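Local atomic coordinates of spore germination lipase LipC (Metagenome, PDB entry 6NKD), a protein that is a GDSL-family lipase that probably hydrolyses lipids, has lysophospholipase activity and probably takes part in spore germination. Residues Q4-G9 and K70-I75; P23-R28 and E196-K201; R128-L133 and A205-L210. All coordinates share one frame; numbering follows the deposited sequence.

Contact 1: Q4-G9 and K70-I75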
# COMPACT_ATOMS: atom_id res chain seq x y z
N GLN A 4 -28.44 -1.84 -5.56
CA GLN A 4 -27.19 -1.20 -5.95
C GLN A 4 -26.90 -0.08 -4.95
O GLN A 4 -27.71 0.84 -4.80
CB GLN A 4 -27.27 -0.65 -7.37
CG GLN A 4 -25.97 -0.74 -8.16
CD GLN A 4 -25.74 -2.11 -8.76
OE1 GLN A 4 -26.58 -3.01 -8.63
NE2 GLN A 4 -24.60 -2.29 -9.42
N TYR A 5 -25.75 -0.17 -4.28
CA TYR A 5 -25.35 0.80 -3.27
C TYR A 5 -24.01 1.39 -3.68
O TYR A 5 -23.00 0.69 -3.73
CB TYR A 5 -25.27 0.13 -1.89
CG TYR A 5 -24.44 0.89 -0.87
CD1 TYR A 5 -24.66 2.23 -0.62
CD2 TYR A 5 -23.46 0.24 -0.14
CE1 TYR A 5 -23.91 2.92 0.31
CE2 TYR A 5 -22.70 0.91 0.80
CZ TYR A 5 -22.93 2.26 1.02
OH TYR A 5 -22.18 2.93 1.96
N THR A 6 -24.02 2.69 -3.99
CA THR A 6 -22.80 3.41 -4.32
C THR A 6 -22.33 4.22 -3.12
O THR A 6 -23.14 4.67 -2.30
CB THR A 6 -23.00 4.32 -5.54
OG1 THR A 6 -21.73 4.61 -6.14
CG2 THR A 6 -23.67 5.63 -5.15
N ALA A 7 -21.01 4.38 -3.01
CA ALA A 7 -20.42 5.08 -1.88
C ALA A 7 -19.35 6.03 -2.38
O ALA A 7 -18.46 5.62 -3.13
CB ALA A 7 -19.83 4.09 -0.86
N LEU A 8 -19.43 7.28 -1.96
CA LEU A 8 -18.50 8.32 -2.36
C LEU A 8 -17.94 9.00 -1.12
O LEU A 8 -18.63 9.12 -0.10
CB LEU A 8 -19.17 9.36 -3.26
CG LEU A 8 -20.23 8.82 -4.22
CD1 LEU A 8 -21.28 9.88 -4.52
CD2 LEU A 8 -19.58 8.33 -5.51
N GLY A 9 -16.69 9.43 -1.20
CA GLY A 9 -16.12 10.19 -0.10
C GLY A 9 -14.60 10.10 -0.09
O GLY A 9 -13.97 9.83 -1.11
N LYS A 70 -27.00 6.90 -10.75
CA LYS A 70 -28.38 6.79 -11.22
C LYS A 70 -28.99 5.45 -10.82
O LYS A 70 -30.16 5.39 -10.43
CB LYS A 70 -28.43 6.97 -12.73
CG LYS A 70 -29.83 6.88 -13.32
CD LYS A 70 -29.79 6.99 -14.84
CE LYS A 70 -31.20 6.98 -15.42
NZ LYS A 70 -32.00 8.14 -14.93
N LYS A 71 -28.21 4.37 -10.91
CA LYS A 71 -28.69 3.05 -10.53
C LYS A 71 -28.71 2.83 -9.02
O LYS A 71 -29.30 1.86 -8.56
CB LYS A 71 -27.82 1.96 -11.18
CG LYS A 71 -27.73 2.05 -12.69
CD LYS A 71 -26.76 1.02 -13.26
CE LYS A 71 -25.33 1.26 -12.78
NZ LYS A 71 -24.99 0.52 -11.53
N ALA A 72 -28.07 3.72 -8.25
CA ALA A 72 -27.91 3.49 -6.83
C ALA A 72 -29.24 3.67 -6.09
O ALA A 72 -29.92 4.68 -6.25
CB ALA A 72 -26.87 4.44 -6.25
N ASP A 73 -29.59 2.67 -5.29
CA ASP A 73 -30.72 2.78 -4.37
C ASP A 73 -30.33 3.42 -3.05
O ASP A 73 -31.20 3.99 -2.37
CB ASP A 73 -31.32 1.39 -4.11
CG ASP A 73 -31.62 0.63 -5.39
OD1 ASP A 73 -32.13 1.24 -6.35
OD2 ASP A 73 -31.32 -0.58 -5.43
N VAL A 74 -29.06 3.33 -2.67
CA VAL A 74 -28.53 3.93 -1.45
C VAL A 74 -27.22 4.62 -1.80
O VAL A 74 -26.39 4.05 -2.52
CB VAL A 74 -28.32 2.89 -0.34
CG1 VAL A 74 -27.70 3.53 0.89
CG2 VAL A 74 -29.63 2.21 0.02
N ILE A 75 -27.04 5.84 -1.31
CA ILE A 75 -25.82 6.62 -1.54
C ILE A 75 -25.31 7.13 -0.20
O ILE A 75 -26.08 7.69 0.58
CB ILE A 75 -26.07 7.79 -2.51
CG1 ILE A 75 -26.68 7.30 -3.82
CG2 ILE A 75 -24.77 8.54 -2.77
CD1 ILE A 75 -26.94 8.41 -4.82
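T6 and V74 are joined by a backbone bond between parallel strands. T6 N donates to V74 O at 3.1 Å. At the start of the pairing, D73 N donates to Q4 O at 2.7 Å. Three CA-H...O contacts support these bonds: from A72 to Q4 O, from Y5 to V74 O and from I75 to T6 O.

One side-chain bond closes the entry to the pairing. Q4 N donates to D73 OD2 at 3.1 Å and 163°, reaching the oxygen from above the carboxylate plane. D73 CG lies beside the backbone N of its own residue (chi1 -51°), and the carboxylate meets Q4 N. The backbone N of the same residue takes Q4 O.

Apolar packing lies on both sides of the pair. Y5 and V74 share one face. Y5 CD1 rests 3.6 Å from V74 CG1, and the edge of the ring also meets V74 O. V26 and M33 of helix 25-37 pack on Y5, and Y5 OH is hydrogen-bonded to T76 OG1. On the other face T6 CG2 touches A72 CB at 3.6 Å and I75 CG1 at 3.7 Å. L8 CD1 reaches I75 CG2 at 4.1 Å, and I118 of helix 98-122 packs on I75.

The polar ends of Q4 and K71 meet without a bond: the side chains lie side by side, pointing the same way. K71 NZ is hydrogen-bonded to Q68 OE1, and K30 of the second subunit packs on Q4.

Strands 3-9 and 74-77 are neighbours in a five-stranded parallel sheet of order 2-1-3-4-5 with helices on both faces. This is the alpha/beta/alpha core of the SGNH hydrolases. Strand 3-9 runs toward S11, the probable nucleophile.

Contact 2: P23-R28 and E196-K201; sequences PGFVQR and EAMSEK
F25 and M198 make the tightly packed part of this contact between helices 25-37 and 192-204. M198 is present as selenomethionine. Its CE lies over one face of the F25 ring, offset toward the rim, 3.9 Å from the ring centroid. The selenium stands farther off and oblique, which completes a Met-aromatic contact. The opposite ring face is covered by V26 CG1, over its centre, so the ring is held between two aliphatic groups. S199 packs beside it, with CB 3.7 Å from F25 O and OG 3.5 Å from R28 CB. The buried S199 OG donates to E196 O at 2.6 Å, an oxygen that also accepts from E200 N.

The looser side is polar and partly exposed. R28 NH2 donates to E196 OE1 at 3.0 Å and 159°, a salt bridge that uses the anti lone pair. The carboxylate oxygen lies at the edge of the guanidinium, but the two planes are 73° apart. R28 also grips P23 O side-on, with NE at 2.8 Å and NH1 at 3.0 Å. Three N-H groups therefore fix the rotation of the guanidinium. K32 NZ makes a second salt bridge, to E196 OE2. An alanine in place of R28 would probably leave E196 OE1 without its mate and the turn at P23 less firmly held.

G24 is the N-cap of helix 25-37, and its N is bound by Q27 OE1. F64 of the second subunit packs on P23 and Q27. Around the buried end, L134 of strand 130-134 touches both F25 and M198. Y195 and L202 of helix 192-204 also touch F25, and helix 171-175 flanks M198 through T171 and F175.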
# COMPACT_ATOMS: atom_id res chain seq x y z
N PRO A 23 -12.60 -4.76 6.44
CA PRO A 23 -13.81 -4.02 6.04
C PRO A 23 -13.98 -2.73 6.82
O PRO A 23 -13.93 -2.71 8.05
CB PRO A 23 -14.94 -5.02 6.35
CG PRO A 23 -14.37 -5.95 7.36
CD PRO A 23 -12.91 -6.07 7.03
N GLY A 24 -14.16 -1.63 6.08
CA GLY A 24 -14.50 -0.35 6.66
C GLY A 24 -15.98 -0.28 6.97
O GLY A 24 -16.66 -1.30 7.09
N PHE A 25 -16.49 0.94 7.09
CA PHE A 25 -17.90 1.11 7.42
C PHE A 25 -18.83 0.85 6.24
O PHE A 25 -20.00 0.51 6.46
CB PHE A 25 -18.17 2.51 8.00
CG PHE A 25 -18.43 3.57 6.96
CD1 PHE A 25 -19.72 3.84 6.52
CD2 PHE A 25 -17.38 4.33 6.45
CE1 PHE A 25 -19.96 4.83 5.57
CE2 PHE A 25 -17.62 5.32 5.51
CZ PHE A 25 -18.91 5.57 5.07
N VAL A 26 -18.34 0.99 5.01
CA VAL A 26 -19.24 0.91 3.86
C VAL A 26 -19.65 -0.54 3.59
O VAL A 26 -20.78 -0.80 3.17
CB VAL A 26 -18.61 1.57 2.61
CG1 VAL A 26 -18.07 2.94 2.96
CG2 VAL A 26 -17.52 0.69 2.00
N GLN A 27 -18.75 -1.49 3.84
CA GLN A 27 -19.07 -2.90 3.61
C GLN A 27 -19.70 -3.56 4.83
O GLN A 27 -20.42 -4.55 4.67
CB GLN A 27 -17.83 -3.68 3.18
CG GLN A 27 -16.53 -3.19 3.79
CD GLN A 27 -15.85 -2.13 2.95
OE1 GLN A 27 -15.23 -1.21 3.47
NE2 GLN A 27 -15.95 -2.27 1.63
N ARG A 28 -19.43 -3.05 6.03
CA ARG A 28 -20.21 -3.48 7.19
C ARG A 28 -21.65 -2.98 7.09
O ARG A 28 -22.58 -3.66 7.51
CB ARG A 28 -19.56 -2.99 8.48
CG ARG A 28 -18.16 -3.54 8.70
CD ARG A 28 -17.44 -2.80 9.82
NE ARG A 28 -16.02 -3.11 9.84
CZ ARG A 28 -15.46 -4.01 10.64
NH1 ARG A 28 -14.15 -4.23 10.59
NH2 ARG A 28 -16.20 -4.70 11.49
N GLU A 196 -17.15 -0.11 12.74
CA GLU A 196 -18.29 -0.95 13.09
C GLU A 196 -19.39 -0.12 13.72
O GLU A 196 -20.57 -0.29 13.39
CB GLU A 196 -17.85 -2.08 14.02
CG GLU A 196 -18.97 -3.01 14.44
CD GLU A 196 -19.67 -3.65 13.25
OE1 GLU A 196 -18.98 -4.14 12.34
OE2 GLU A 196 -20.92 -3.66 13.23
N ALA A 197 -19.03 0.78 14.63
CA ALA A 197 -20.03 1.64 15.27
C ALA A 197 -20.67 2.59 14.26
O ALA A 197 -21.85 2.91 14.39
CB ALA A 197 -19.39 2.42 16.42
N MSE A 198 -19.92 3.04 13.26
CA MSE A 198 -20.47 3.91 12.23
C MSE A 198 -21.52 3.17 11.41
O MSE A 198 -22.58 3.72 11.11
CB MSE A 198 -19.36 4.44 11.31
CG MSE A 198 -18.57 5.60 11.89
SE MSE A 198 -17.01 6.05 10.81
CE MSE A 198 -17.90 6.64 9.18
N SER A 199 -21.22 1.92 11.05
CA SER A 199 -22.18 1.13 10.29
C SER A 199 -23.44 0.84 11.10
O SER A 199 -24.53 0.75 10.53
CB SER A 199 -21.53 -0.18 9.81
OG SER A 199 -21.09 -0.97 10.90
N GLU A 200 -23.31 0.69 12.42
CA GLU A 200 -24.49 0.50 13.27
C GLU A 200 -25.37 1.74 13.24
O GLU A 200 -26.60 1.64 13.25
CB GLU A 200 -24.07 0.17 14.70
CG GLU A 200 -23.25 -1.10 14.85
CD GLU A 200 -22.59 -1.21 16.21
OE1 GLU A 200 -23.06 -0.54 17.16
OE2 GLU A 200 -21.59 -1.95 16.33
N LYS A 201 -24.76 2.92 13.23
CA LYS A 201 -25.53 4.16 13.18
C LYS A 201 -26.27 4.31 11.86
O LYS A 201 -27.36 4.90 11.82
CB LYS A 201 -24.60 5.35 13.42
CG LYS A 201 -25.31 6.61 13.88
CD LYS A 201 -25.94 6.42 15.25
CE LYS A 201 -26.43 7.75 15.81
NZ LYS A 201 -27.11 7.58 17.13

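Contact 3: R128-L133 and A205-L210; sequences RYLVRL and AGYGRL
L130 packs against the C-terminal loop through its two methyl groups. L130 CD2 lies 3.3 Å from Y207 O and 4.2 Å from Y207 CB. The same methyl meets L210 CD1 at 4.1 Å. L210 CD2 reaches R128 O at 3.3 Å and also touches R128 CG. R132 gives the one polar link: NH2 donates to G206 O at 3.3 Å, a straight (169°) but weak bond. R128 crosses R209 at about a right angle near the surface. R209 O lies over one face of the R128 guanidinium, with no hydrogen bond between the pair. The two positive charges would probably repel.

The next shell holds these groups in place. L130 CD2 sits over the rim of one face of the R132 guanidinium. R132 NH1 has a stronger partner, P164 O. The R132 chain bends at chi2 (78°), which turns CD out of the extended line of the chain. L210 N donates to Y207 O and closes a tight turn. G206 and G208 both have positive phi, which suits glycine. Y207 OH is hydrogen-bonded to D36 OD2, and K167 NZ donates to A205 O.

The loop follows helix 192-204 and runs past strand 130-134. Y207 packs on helix 25-37 at Y29, M33 and L37. L210 touches V74 of strand 74-77, and A205 touches I169 of strand 166-169.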
# COMPACT_ATOMS: atom_id res chain seq x y z
N ARG A 128 -37.34 6.97 -5.07
CA ARG A 128 -37.10 5.89 -4.11
C ARG A 128 -35.65 5.79 -3.69
O ARG A 128 -35.30 4.89 -2.92
CB ARG A 128 -37.56 4.56 -4.71
CG ARG A 128 -38.34 3.68 -3.75
CD ARG A 128 -38.93 2.48 -4.48
NE ARG A 128 -39.60 1.55 -3.58
CZ ARG A 128 -40.90 1.57 -3.31
NH1 ARG A 128 -41.68 2.47 -3.88
NH2 ARG A 128 -41.41 0.68 -2.47
N TYR A 129 -34.79 6.69 -4.16
CA TYR A 129 -33.38 6.68 -3.79
C TYR A 129 -33.21 7.07 -2.32
O TYR A 129 -34.12 7.59 -1.67
CB TYR A 129 -32.57 7.62 -4.69
CG TYR A 129 -32.89 9.10 -4.58
CD1 TYR A 129 -34.18 9.56 -4.37
CD2 TYR A 129 -31.88 10.05 -4.70
CE1 TYR A 129 -34.46 10.91 -4.27
CE2 TYR A 129 -32.15 11.40 -4.61
CZ TYR A 129 -33.44 11.83 -4.39
OH TYR A 129 -33.72 13.17 -4.30
N LEU A 130 -32.01 6.82 -1.81
CA LEU A 130 -31.70 7.03 -0.40
C LEU A 130 -30.29 7.58 -0.27
O LEU A 130 -29.36 7.04 -0.86
CB LEU A 130 -31.83 5.72 0.39
CG LEU A 130 -32.56 5.79 1.73
CD1 LEU A 130 -34.03 6.12 1.51
CD2 LEU A 130 -32.40 4.49 2.48
N VAL A 131 -30.15 8.66 0.49
CA VAL A 131 -28.86 9.31 0.70
C VAL A 131 -28.62 9.43 2.19
O VAL A 131 -29.44 10.02 2.91
CB VAL A 131 -28.78 10.69 0.02
CG1 VAL A 131 -27.46 11.36 0.35
CG2 VAL A 131 -28.96 10.56 -1.48
N ARG A 132 -27.50 8.88 2.66
CA ARG A 132 -27.08 8.99 4.06
C ARG A 132 -25.70 9.61 4.08
O ARG A 132 -24.70 8.95 3.76
CB ARG A 132 -27.08 7.62 4.74
CG ARG A 132 -28.42 7.19 5.34
CD ARG A 132 -29.38 6.68 4.29
NE ARG A 132 -30.61 6.16 4.89
CZ ARG A 132 -31.74 6.86 5.01
NH1 ARG A 132 -31.79 8.11 4.57
NH2 ARG A 132 -32.81 6.31 5.58
N LEU A 133 -25.62 10.88 4.46
CA LEU A 133 -24.35 11.59 4.57
C LEU A 133 -23.98 11.72 6.04
O LEU A 133 -24.82 12.06 6.88
CB LEU A 133 -24.41 12.96 3.90
CG LEU A 133 -25.53 13.91 4.30
CD1 LEU A 133 -25.04 14.91 5.34
CD2 LEU A 133 -26.09 14.63 3.08
N ALA A 205 -30.57 4.24 11.18
CA ALA A 205 -31.30 5.31 10.52
C ALA A 205 -32.48 4.81 9.70
O ALA A 205 -33.28 5.63 9.24
CB ALA A 205 -30.36 6.12 9.63
N GLY A 206 -32.61 3.51 9.51
CA GLY A 206 -33.69 2.98 8.71
C GLY A 206 -33.38 3.01 7.22
O GLY A 206 -32.25 3.27 6.79
N TYR A 207 -34.41 2.72 6.42
CA TYR A 207 -34.23 2.66 4.98
C TYR A 207 -35.35 3.33 4.20
O TYR A 207 -35.39 3.21 2.97
CB TYR A 207 -34.06 1.21 4.53
CG TYR A 207 -32.88 0.52 5.19
CD1 TYR A 207 -31.59 0.68 4.69
CD2 TYR A 207 -33.06 -0.27 6.32
CE1 TYR A 207 -30.51 0.06 5.30
CE2 TYR A 207 -31.98 -0.89 6.93
CZ TYR A 207 -30.71 -0.72 6.42
OH TYR A 207 -29.64 -1.34 7.02
N GLY A 208 -36.27 4.02 4.86
CA GLY A 208 -37.24 4.84 4.15
C GLY A 208 -38.19 4.02 3.30
O GLY A 208 -38.74 3.00 3.75
N ARG A 209 -38.40 4.46 2.06
CA ARG A 209 -39.35 3.83 1.16
C ARG A 209 -38.88 2.47 0.64
O ARG A 209 -39.68 1.75 0.04
CB ARG A 209 -39.64 4.75 -0.03
CG ARG A 209 -40.54 5.93 0.28
CD ARG A 209 -40.66 6.87 -0.90
NE ARG A 209 -41.06 6.18 -2.13
CZ ARG A 209 -42.32 5.95 -2.48
NH1 ARG A 209 -43.31 6.37 -1.71
NH2 ARG A 209 -42.59 5.32 -3.61
N LEU A 210 -37.62 2.11 0.86
CA LEU A 210 -37.12 0.83 0.37
C LEU A 210 -37.64 -0.35 1.17
O LEU A 210 -37.68 -1.47 0.65
CB LEU A 210 -35.59 0.83 0.38
CG LEU A 210 -34.92 1.87 -0.52
CD1 LEU A 210 -33.40 1.76 -0.44
CD2 LEU A 210 -35.40 1.71 -1.96

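In the fold
Contacts 1 and 3 both reach one parallel sheet, through neighbouring strands 74-77 and 130-134, with centres about 11 Å apart. These strands join them through probable hydrogen bonds from I75 N to L130 O and from R132 N to I75 O. Contact 2 is about 15 Å from contact 1 and 16 Å from contact 3, centre to centre. Helix 25-37 packs on contact 1, where Y5 meets V26, and helix 192-204 leads from contact 2 into the loop of contact 3. Along the chain contact 2 crosses both others, while contact 3 follows contact 1. Together they tie both ends of the chain to one alpha/beta core.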